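VP1 (Polyomavirus HPyV7, PDB 4PCH) forms the pentameric, jelly-roll major capsid protein of the virus and is thought to mediate attachment to host cells. Local coordinates at residues B[135-149]-B[160-174]. Numbering follows the deposited sequence. Where two conformers were deposited one is given.
Sequences PDPERLKVNEALEGP and LRKQVNAANFPVELW
E147 turns CG away from its own carbonyl carbon (chi1 -80°), which sets CG squarely over the F169 ring, a CH-pi contact. CG stands 3.6 Å from the centroid of that ring. The bend at chi2 then lays the carboxylate alongside, nearly parallel to the ring, its plane 17° off, and OE1 takes a salt bridge from K162 NZ at 2.8 Å. That lysine arrives extended, at about a right angle, and one water joins NZ to OE2 while a second ties OE2 to N165 OD1. The backbone of E147 is gripped too: its N donates to N168 O (2.9 Å), and its O accepts W174 NE1 (2.9 Å), which approaches from above the carbonyl plane. In this jelly-roll subunit 160-174 links the two outer strands, 161-163 and 174-176, of a three-stranded antiparallel sheet with 129-132 between them; 135-149 is mostly loop. Next door, N168 swings its amide between its backbone N and carbonyl carbon, and ND2 reaches A145 O almost straight, 170° at the hydrogen. On the apolar flank L173 CD1 meets V142 CG1 tip to tip at 3.5 Å, CD2 lies against L140 CD2, and the P149 ring packs on CB; L53 of strand 52-53 also touches this leucine.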
ATOM      1  N   PRO B 135      -3.511  22.940  17.389  1.00 14.49           N
ATOM      2  CA  PRO B 135      -2.192  22.814  16.756  1.00 15.50           C
ATOM      3  C   PRO B 135      -1.447  24.125  16.672  1.00 16.04           C
ATOM      4  O   PRO B 135      -0.213  24.122  16.533  1.00 16.97           O
ATOM      5  CB  PRO B 135      -2.514  22.248  15.359  1.00 13.50           C
ATOM      6  CG  PRO B 135      -3.899  22.693  15.083  1.00 13.22           C
ATOM      7  CD  PRO B 135      -4.585  22.603  16.439  1.00 13.69           C
ATOM      8  N   ASP B 136      -2.153  25.253  16.793  1.00 16.49           N
ATOM      9  CA  ASP B 136      -1.483  26.537  16.847  1.00 18.37           C
ATOM     10  C   ASP B 136      -2.297  27.485  17.718  1.00 20.81           C
ATOM     11  O   ASP B 136      -3.162  28.215  17.217  1.00 20.30           O
ATOM     12  CB  ASP B 136      -1.290  27.126  15.451  1.00 19.65           C
ATOM     13  CG  ASP B 136      -0.441  28.398  15.473  1.00 21.29           C
ATOM     14  OD1 ASP B 136      -0.308  29.056  16.527  1.00 26.32           O
ATOM     15  OD2 ASP B 136       0.098  28.783  14.421  1.00 24.44           O
ATOM     16  N   PRO B 137      -2.074  27.418  19.032  1.00 20.90           N
ATOM     17  CA  PRO B 137      -2.901  28.131  20.015  1.00 24.13           C
ATOM     18  C   PRO B 137      -2.951  29.645  19.790  1.00 27.16           C
ATOM     19  O   PRO B 137      -3.951  30.281  20.135  1.00 28.77           O
ATOM     20  CB  PRO B 137      -2.203  27.806  21.351  1.00 23.36           C
ATOM     21  CG  PRO B 137      -1.480  26.515  21.104  1.00 21.83           C
ATOM     22  CD  PRO B 137      -1.002  26.643  19.688  1.00 21.38           C
ATOM     23  N   GLU B 138      -1.892  30.217  19.216  1.00 25.35           N
ATOM     24  CA  GLU B 138      -1.842  31.668  18.964  1.00 29.07           C
ATOM     25  C   GLU B 138      -2.611  32.123  17.731  1.00 25.21           C
ATOM     26  O   GLU B 138      -3.032  33.269  17.682  1.00 28.00           O
ATOM     27  CB  GLU B 138      -0.397  32.126  18.829  1.00 31.30           C
ATOM     28  CG  GLU B 138       0.461  31.894  20.067  1.00 40.95           C
ATOM     29  CD  GLU B 138       0.479  33.081  21.022  1.00 49.71           C
ATOM     30  OE1 GLU B 138       1.380  33.132  21.890  1.00 69.13           O
ATOM     31  OE2 GLU B 138      -0.396  33.969  20.912  1.00 68.56           O
ATOM     32  N   ARG B 139      -2.765  31.268  16.732  1.00 22.21           N
ATOM     33  CA  ARG B 139      -3.293  31.700  15.430  1.00 23.24           C
ATOM     34  C   ARG B 139      -4.548  30.976  14.912  1.00 22.94           C
ATOM     35  O   ARG B 139      -5.210  31.487  14.002  1.00 22.79           O
ATOM     36  CB  ARG B 139      -2.199  31.564  14.371  1.00 24.12           C
ATOM     37  CG  ARG B 139      -0.915  32.348  14.649  1.00 28.51           C
ATOM     38  CD  ARG B 139       0.056  32.151  13.495  1.00 29.57           C
ATOM     39  NE  ARG B 139       1.390  32.690  13.725  1.00 39.19           N
ATOM     40  CZ  ARG B 139       2.427  32.024  14.244  1.00 39.19           C
ATOM     41  NH1 ARG B 139       2.336  30.752  14.639  1.00 35.21           N
ATOM     42  NH2 ARG B 139       3.584  32.647  14.382  1.00 39.83           N
ATOM     43  N   LEU B 140      -4.847  29.780  15.424  1.00 20.34           N
ATOM     44  CA  LEU B 140      -6.015  29.012  14.977  1.00 19.63           C
ATOM     45  C   LEU B 140      -7.155  29.329  15.922  1.00 20.90           C
ATOM     46  O   LEU B 140      -7.034  29.128  17.126  1.00 19.19           O
ATOM     47  CB  LEU B 140      -5.788  27.497  14.960  1.00 18.13           C
ATOM     48  CG  LEU B 140      -6.972  26.669  14.414  1.00 16.92           C
ATOM     49  CD1 LEU B 140      -7.177  26.874  12.900  1.00 17.98           C
ATOM     50  CD2 LEU B 140      -6.831  25.188  14.713  1.00 18.89           C
ATOM     51  N   LYS B 141      -8.230  29.868  15.344  1.00 21.27           N
ATOM     52  CA  LYS B 141      -9.391  30.301  16.099  1.00 21.11           C
ATOM     53  C   LYS B 141     -10.538  29.328  15.900  1.00 18.61           C
ATOM     54  O   LYS B 141     -10.623  28.636  14.877  1.00 17.70           O
ATOM     55  CB  LYS B 141      -9.795  31.703  15.665  1.00 26.43           C
ATOM     56  CG  LYS B 141      -8.732  32.756  15.991  1.00 32.09           C
ATOM     57  CD  LYS B 141      -8.826  33.933  15.032  1.00 41.53           C
ATOM     58  CE  LYS B 141      -7.793  35.009  15.341  1.00 45.60           C
ATOM     59  NZ  LYS B 141      -7.871  36.130  14.361  1.00 55.27           N
ATOM     60  N   VAL B 142     -11.416  29.272  16.909  1.00 20.06           N
ATOM     61  CA  VAL B 142     -12.525  28.317  16.933  1.00 18.86           C
ATOM     62  C   VAL B 142     -13.793  29.028  17.375  1.00 19.63           C
ATOM     63  O   VAL B 142     -13.836  29.620  18.450  1.00 20.38           O
ATOM     64  CB  VAL B 142     -12.238  27.163  17.920  1.00 21.49           C
ATOM     65  CG1 VAL B 142     -13.297  26.065  17.776  1.00 20.82           C
ATOM     66  CG2 VAL B 142     -10.846  26.597  17.667  1.00 19.84           C
ATOM     67  N   ASN B 143     -14.812  28.973  16.536  1.00 20.04           N
ATOM     68  CA  ASN B 143     -16.098  29.560  16.873  1.00 21.42           C
ATOM     69  C   ASN B 143     -16.662  28.988  18.184  1.00 20.12           C
ATOM     70  O   ASN B 143     -16.556  27.789  18.447  1.00 18.92           O
ATOM     71  CB  ASN B 143     -17.085  29.334  15.747  1.00 22.87           C
ATOM     72  CG  ASN B 143     -18.377  30.069  15.984  1.00 26.83           C
ATOM     73  OD1 ASN B 143     -19.231  29.582  16.704  1.00 29.00           O
ATOM     74  ND2 ASN B 143     -18.510  31.252  15.410  1.00 29.90           N
ATOM     75  N   GLU B 144     -17.248  29.866  18.989  1.00 23.95           N
ATOM     76  CA  GLU B 144     -17.734  29.524  20.315  1.00 25.27           C
ATOM     77  C   GLU B 144     -18.877  28.517  20.343  1.00 23.38           C
ATOM     78  O   GLU B 144     -19.162  27.953  21.401  1.00 22.51           O
ATOM     79  CB  GLU B 144     -18.159  30.792  21.068  1.00 31.26           C
ATOM     80  CG  GLU B 144     -16.988  31.679  21.480  1.00 41.63           C
ATOM     81  CD  GLU B 144     -15.971  30.936  22.341  1.00 49.04           C
ATOM     82  OE1 GLU B 144     -15.015  30.357  21.768  1.00 65.01           O
ATOM     83  OE2 GLU B 144     -16.145  30.899  23.581  1.00 54.65           O
ATOM     84  N   ALA B 145     -19.525  28.288  19.204  1.00 22.94           N
ATOM     85  CA  ALA B 145     -20.540  27.225  19.095  1.00 22.35           C
ATOM     86  C   ALA B 145     -19.947  25.834  19.136  1.00 20.55           C
ATOM     87  O   ALA B 145     -20.659  24.839  19.373  1.00 19.87           O
ATOM     88  CB  ALA B 145     -21.375  27.422  17.837  1.00 22.88           C
ATOM     89  N   LEU B 146     -18.632  25.752  18.919  1.00 18.80           N
ATOM     90  CA  LEU B 146     -17.917  24.502  18.932  1.00 16.75           C
ATOM     91  C   LEU B 146     -17.179  24.312  20.257  1.00 15.85           C
ATOM     92  O   LEU B 146     -16.836  25.286  20.936  1.00 18.39           O
ATOM     93  CB  LEU B 146     -16.900  24.486  17.768  1.00 16.22           C
ATOM     94  CG  LEU B 146     -17.536  24.668  16.404  1.00 16.41           C
ATOM     95  CD1 LEU B 146     -16.479  24.838  15.331  1.00 18.67           C
ATOM     96  CD2 LEU B 146     -18.487  23.531  16.065  1.00 19.64           C
ATOM     97  N   GLU B 147     -16.918  23.058  20.615  1.00 15.70           N
ATOM     98  CA  GLU B 147     -16.169  22.743  21.846  1.00 17.58           C
ATOM     99  C   GLU B 147     -14.694  23.137  21.684  1.00 16.26           C
ATOM    100  O   GLU B 147     -13.928  22.498  20.907  1.00 17.63           O
ATOM    101  CB  GLU B 147     -16.258  21.246  22.198  1.00 18.04           C
ATOM    102  CG  GLU B 147     -17.561  20.838  22.896  1.00 20.17           C
ATOM    103  CD  GLU B 147     -17.684  21.277  24.366  1.00 20.38           C
ATOM    104  OE1 GLU B 147     -16.759  21.869  24.940  1.00 28.03           O
ATOM    105  OE2 GLU B 147     -18.731  21.035  24.996  1.00 30.69           O
ATOM    106  N   GLY B 148     -14.304  24.181  22.415  1.00 19.37           N
ATOM    107  CA  GLY B 148     -12.944  24.712  22.333  1.00 21.19           C
ATOM    108  C   GLY B 148     -11.995  23.769  23.072  1.00 18.52           C
ATOM    109  O   GLY B 148     -12.287  23.387  24.207  1.00 19.82           O
ATOM    110  N   PRO B 149     -10.845  23.460  22.465  1.00 18.23           N
ATOM    111  CA  PRO B 149      -9.895  22.510  23.028  1.00 18.78           C
ATOM    112  C   PRO B 149      -8.946  23.062  24.066  1.00 18.43           C
ATOM    113  O   PRO B 149      -8.113  22.300  24.560  1.00 18.74           O
ATOM    114  CB  PRO B 149      -9.063  22.123  21.809  1.00 18.63           C
ATOM    115  CG  PRO B 149      -8.965  23.393  21.056  1.00 18.67           C
ATOM    116  CD  PRO B 149     -10.363  23.956  21.160  1.00 18.62           C
ATOM    117  N   LEU B 160      -6.398  19.855  28.034  1.00 18.99           N
ATOM    118  CA  LEU B 160      -7.805  19.668  28.419  1.00 18.22           C
ATOM    119  C   LEU B 160      -8.293  18.265  28.043  1.00 16.74           C
ATOM    120  O   LEU B 160      -8.054  17.782  26.936  1.00 17.47           O
ATOM    121  CB  LEU B 160      -8.651  20.715  27.708  1.00 18.79           C
ATOM    122  CG  LEU B 160     -10.164  20.785  27.900  1.00 20.79           C
ATOM    123  CD1 LEU B 160     -10.516  20.906  29.367  1.00 22.57           C
ATOM    124  CD2 LEU B 160     -10.695  21.969  27.077  1.00 21.76           C
ATOM    125  N   ARG B 161      -9.013  17.640  28.975  1.00 16.84           N
ATOM    126  CA  ARG B 161      -9.620  16.342  28.735  0.50 15.60           C
ATOM    127  C   ARG B 161     -11.117  16.438  28.917  1.00 14.93           C
ATOM    128  O   ARG B 161     -11.595  17.105  29.833  1.00 14.98           O
ATOM    129  CB  ARG B 161      -9.016  15.301  29.656  0.50 17.68           C
ATOM    130  CG  ARG B 161      -7.673  14.874  29.128  0.50 19.55           C
ATOM    131  CD  ARG B 161      -6.901  14.044  30.108  0.50 22.12           C
ATOM    132  NE  ARG B 161      -5.909  13.259  29.389  0.50 23.60           N
ATOM    133  CZ  ARG B 161      -4.704  13.716  29.056  0.50 25.44           C
ATOM    134  NH1 ARG B 161      -4.353  14.964  29.368  0.50 24.72           N
ATOM    135  NH2 ARG B 161      -3.854  12.930  28.414  0.50 23.69           N
ATOM    136  N   LYS B 162     -11.843  15.794  28.013  1.00 15.03           N
ATOM    137  CA  LYS B 162     -13.307  15.777  28.019  1.00 16.78           C
ATOM    138  C   LYS B 162     -13.764  14.467  27.414  1.00 15.00           C
ATOM    139  O   LYS B 162     -12.964  13.695  26.862  1.00 13.95           O
ATOM    140  CB  LYS B 162     -13.906  16.925  27.207  1.00 19.28           C
ATOM    141  CG  LYS B 162     -13.796  18.317  27.799  1.00 24.18           C
ATOM    142  CD  LYS B 162     -14.943  19.197  27.332  1.00 28.38           C
ATOM    143  CE  LYS B 162     -14.889  20.517  28.070  1.00 34.30           C
ATOM    144  NZ  LYS B 162     -15.827  21.522  27.515  1.00 35.07           N
ATOM    145  N   GLN B 163     -15.062  14.193  27.552  1.00 15.55           N
ATOM    146  CA  GLN B 163     -15.671  13.066  26.833  1.00 14.18           C
ATOM    147  C   GLN B 163     -16.598  13.554  25.737  1.00 13.16           C
ATOM    148  O   GLN B 163     -17.237  14.586  25.879  1.00 15.06           O
ATOM    149  CB  GLN B 163     -16.440  12.171  27.812  1.00 18.44           C
ATOM    150  CG  GLN B 163     -15.603  11.697  28.968  1.00 21.42           C
ATOM    151  CD  GLN B 163     -16.333  10.649  29.812  1.00 28.44           C
ATOM    152  OE1 GLN B 163     -15.895   9.506  29.921  1.00 33.88           O
ATOM    153  NE2 GLN B 163     -17.469  11.025  30.363  1.00 24.89           N
ATOM    154  N   VAL B 164     -16.695  12.785  24.652  1.00 14.22           N
ATOM    155  CA  VAL B 164     -17.491  13.203  23.500  1.00 13.72           C
ATOM    156  C   VAL B 164     -18.963  12.867  23.766  1.00 17.09           C
ATOM    157  O   VAL B 164     -19.414  11.751  23.478  1.00 16.97           O
ATOM    158  CB  VAL B 164     -16.992  12.596  22.180  1.00 14.27           C
ATOM    159  CG1 VAL B 164     -17.796  13.181  21.019  1.00 15.92           C
ATOM    160  CG2 VAL B 164     -15.530  12.911  21.970  1.00 13.06           C
ATOM    161  N   ASN B 165     -19.664  13.825  24.367  1.00 16.80           N
ATOM    162  CA  ASN B 165     -21.037  13.667  24.869  1.00 18.25           C
ATOM    163  C   ASN B 165     -21.979  14.666  24.213  1.00 20.44           C
ATOM    164  O   ASN B 165     -23.047  14.972  24.749  1.00 20.41           O
ATOM    165  CB  ASN B 165     -21.086  13.878  26.398  1.00 19.14           C
ATOM    166  CG  ASN B 165     -20.482  15.219  26.832  1.00 23.04           C
ATOM    167  OD1 ASN B 165     -20.193  16.100  25.993  1.00 20.09           O
ATOM    168  ND2 ASN B 165     -20.250  15.366  28.140  1.00 25.37           N
ATOM    169  N   ALA B 166     -21.584  15.160  23.053  1.00 16.61           N
ATOM    170  CA  ALA B 166     -22.364  16.131  22.331  1.00 18.62           C
ATOM    171  C   ALA B 166     -21.886  16.119  20.875  1.00 15.59           C
ATOM    172  O   ALA B 166     -20.889  15.498  20.539  1.00 16.61           O
ATOM    173  CB  ALA B 166     -22.168  17.491  22.922  1.00 21.05           C
ATOM    174  N   ALA B 167     -22.649  16.848  20.073  1.00 18.57           N
ATOM    175  CA  ALA B 167     -22.549  16.847  18.621  1.00 19.39           C
ATOM    176  C   ALA B 167     -21.566  17.888  18.101  1.00 18.57           C
ATOM    177  O   ALA B 167     -21.369  18.003  16.904  1.00 17.93           O
ATOM    178  CB  ALA B 167     -23.939  17.144  18.051  1.00 20.82           C
ATOM    179  N   ASN B 168     -20.942  18.646  18.981  1.00 16.95           N
ATOM    180  CA  ASN B 168     -20.127  19.785  18.541  1.00 16.08           C
ATOM    181  C   ASN B 168     -18.631  19.752  18.898  1.00 14.11           C
ATOM    182  O   ASN B 168     -18.043  20.778  19.209  1.00 14.89           O
ATOM    183  CB  ASN B 168     -20.764  21.063  19.037  1.00 15.89           C
ATOM    184  CG  ASN B 168     -20.729  21.200  20.559  1.00 17.59           C
ATOM    185  OD1 ASN B 168     -20.686  20.202  21.301  1.00 21.19           O
ATOM    186  ND2 ASN B 168     -20.753  22.433  21.021  1.00 18.43           N
ATOM    187  N   PHE B 169     -18.045  18.581  18.834  1.00 12.24           N
ATOM    188  CA  PHE B 169     -16.615  18.371  19.026  1.00 12.79           C
ATOM    189  C   PHE B 169     -15.922  18.235  17.675  1.00 12.29           C
ATOM    190  O   PHE B 169     -15.985  17.199  17.038  1.00 12.22           O
ATOM    191  CB  PHE B 169     -16.372  17.082  19.825  1.00 13.22           C
ATOM    192  CG  PHE B 169     -16.612  17.215  21.303  1.00 13.02           C
ATOM    193  CD1 PHE B 169     -17.859  17.013  21.841  1.00 13.02           C
ATOM    194  CD2 PHE B 169     -15.557  17.482  22.171  1.00 15.17           C
ATOM    195  CE1 PHE B 169     -18.065  17.125  23.203  1.00 14.92           C
ATOM    196  CE2 PHE B 169     -15.758  17.576  23.542  1.00 16.27           C
ATOM    197  CZ  PHE B 169     -17.016  17.401  24.065  1.00 15.57           C
ATOM    198  N   PRO B 170     -15.198  19.279  17.247  1.00 11.98           N
ATOM    199  CA  PRO B 170     -14.531  19.144  15.949  1.00 13.00           C
ATOM    200  C   PRO B 170     -13.396  18.132  15.946  1.00 11.40           C
ATOM    201  O   PRO B 170     -12.572  18.135  16.852  1.00 11.64           O
ATOM    202  CB  PRO B 170     -13.965  20.559  15.708  1.00 13.71           C
ATOM    203  CG  PRO B 170     -14.796  21.441  16.555  1.00 15.89           C
ATOM    204  CD  PRO B 170     -15.033  20.618  17.799  1.00 13.77           C
ATOM    205  N   VAL B 171     -13.308  17.349  14.875  1.00 11.97           N
ATOM    206  CA  VAL B 171     -12.305  16.309  14.752  1.00 11.56           C
ATOM    207  C   VAL B 171     -10.910  16.914  14.567  1.00 11.49           C
ATOM    208  O   VAL B 171      -9.915  16.288  14.861  1.00 12.78           O
ATOM    209  CB  VAL B 171     -12.649  15.340  13.598  1.00 10.29           C
ATOM    210  CG1 VAL B 171     -14.023  14.721  13.808  1.00 12.34           C
ATOM    211  CG2 VAL B 171     -12.563  16.024  12.238  1.00 11.69           C
ATOM    212  N   GLU B 172     -10.859  18.162  14.093  1.00 12.10           N
ATOM    213  CA  GLU B 172      -9.600  18.883  13.976  1.00 11.93           C
ATOM    214  C   GLU B 172      -8.971  19.267  15.326  1.00 12.16           C
ATOM    215  O   GLU B 172      -7.793  19.622  15.357  1.00 13.01           O
ATOM    216  CB  GLU B 172      -9.794  20.145  13.160  1.00 13.22           C
ATOM    217  CG  GLU B 172     -10.059  19.879  11.708  1.00 12.80           C
ATOM    218  CD  GLU B 172     -10.685  21.073  11.022  1.00 13.35           C
ATOM    219  OE1 GLU B 172     -10.020  22.115  10.942  1.00 17.01           O
ATOM    220  OE2 GLU B 172     -11.821  20.939  10.562  1.00 15.50           O
ATOM    221  N   LEU B 173      -9.742  19.205  16.428  1.00 10.72           N
ATOM    222  CA  LEU B 173      -9.305  19.749  17.718  1.00 12.34           C
ATOM    223  C   LEU B 173      -9.309  18.753  18.895  1.00 11.95           C
ATOM    224  O   LEU B 173      -8.872  19.089  20.004  1.00 12.86           O
ATOM    225  CB  LEU B 173     -10.215  20.930  18.077  1.00 14.13           C
ATOM    226  CG  LEU B 173     -10.364  22.045  17.045  1.00 15.29           C
ATOM    227  CD1 LEU B 173     -11.446  23.064  17.485  1.00 17.08           C
ATOM    228  CD2 LEU B 173      -9.010  22.733  16.842  1.00 14.19           C
ATOM    229  N   TRP B 174      -9.803  17.536  18.667  1.00 10.91           N
ATOM    230  CA  TRP B 174     -10.037  16.571  19.759  1.00 12.06           C
ATOM    231  C   TRP B 174      -9.555  15.201  19.307  1.00 11.71           C
ATOM    232  O   TRP B 174     -10.043  14.728  18.264  1.00 13.31           O
ATOM    233  CB  TRP B 174     -11.519  16.516  20.108  1.00 12.28           C
ATOM    234  CG  TRP B 174     -12.048  17.783  20.724  1.00 11.39           C
ATOM    235  CD1 TRP B 174     -12.710  18.801  20.099  1.00 12.98           C
ATOM    236  CD2 TRP B 174     -11.927  18.168  22.089  1.00 11.83           C
ATOM    237  NE1 TRP B 174     -13.010  19.789  20.994  1.00 12.61           N
ATOM    238  CE2 TRP B 174     -12.543  19.418  22.234  1.00 13.98           C
ATOM    239  CE3 TRP B 174     -11.353  17.559  23.222  1.00 14.10           C
ATOM    240  CZ2 TRP B 174     -12.608  20.076  23.454  1.00 14.51           C
ATOM    241  CZ3 TRP B 174     -11.414  18.225  24.435  1.00 13.93           C
ATOM    242  CH2 TRP B 174     -12.022  19.472  24.540  1.00 14.49           C
TER
HETATM  243  O   HOH W   1     -18.469  21.452  27.987  1.00 29.17           O
HETATM  244  O   HOH W   2     -19.329  18.570  26.643  1.00 31.16           O
HETATM  245  O   HOH W   3      -5.634  21.931  25.331  1.00 21.20           O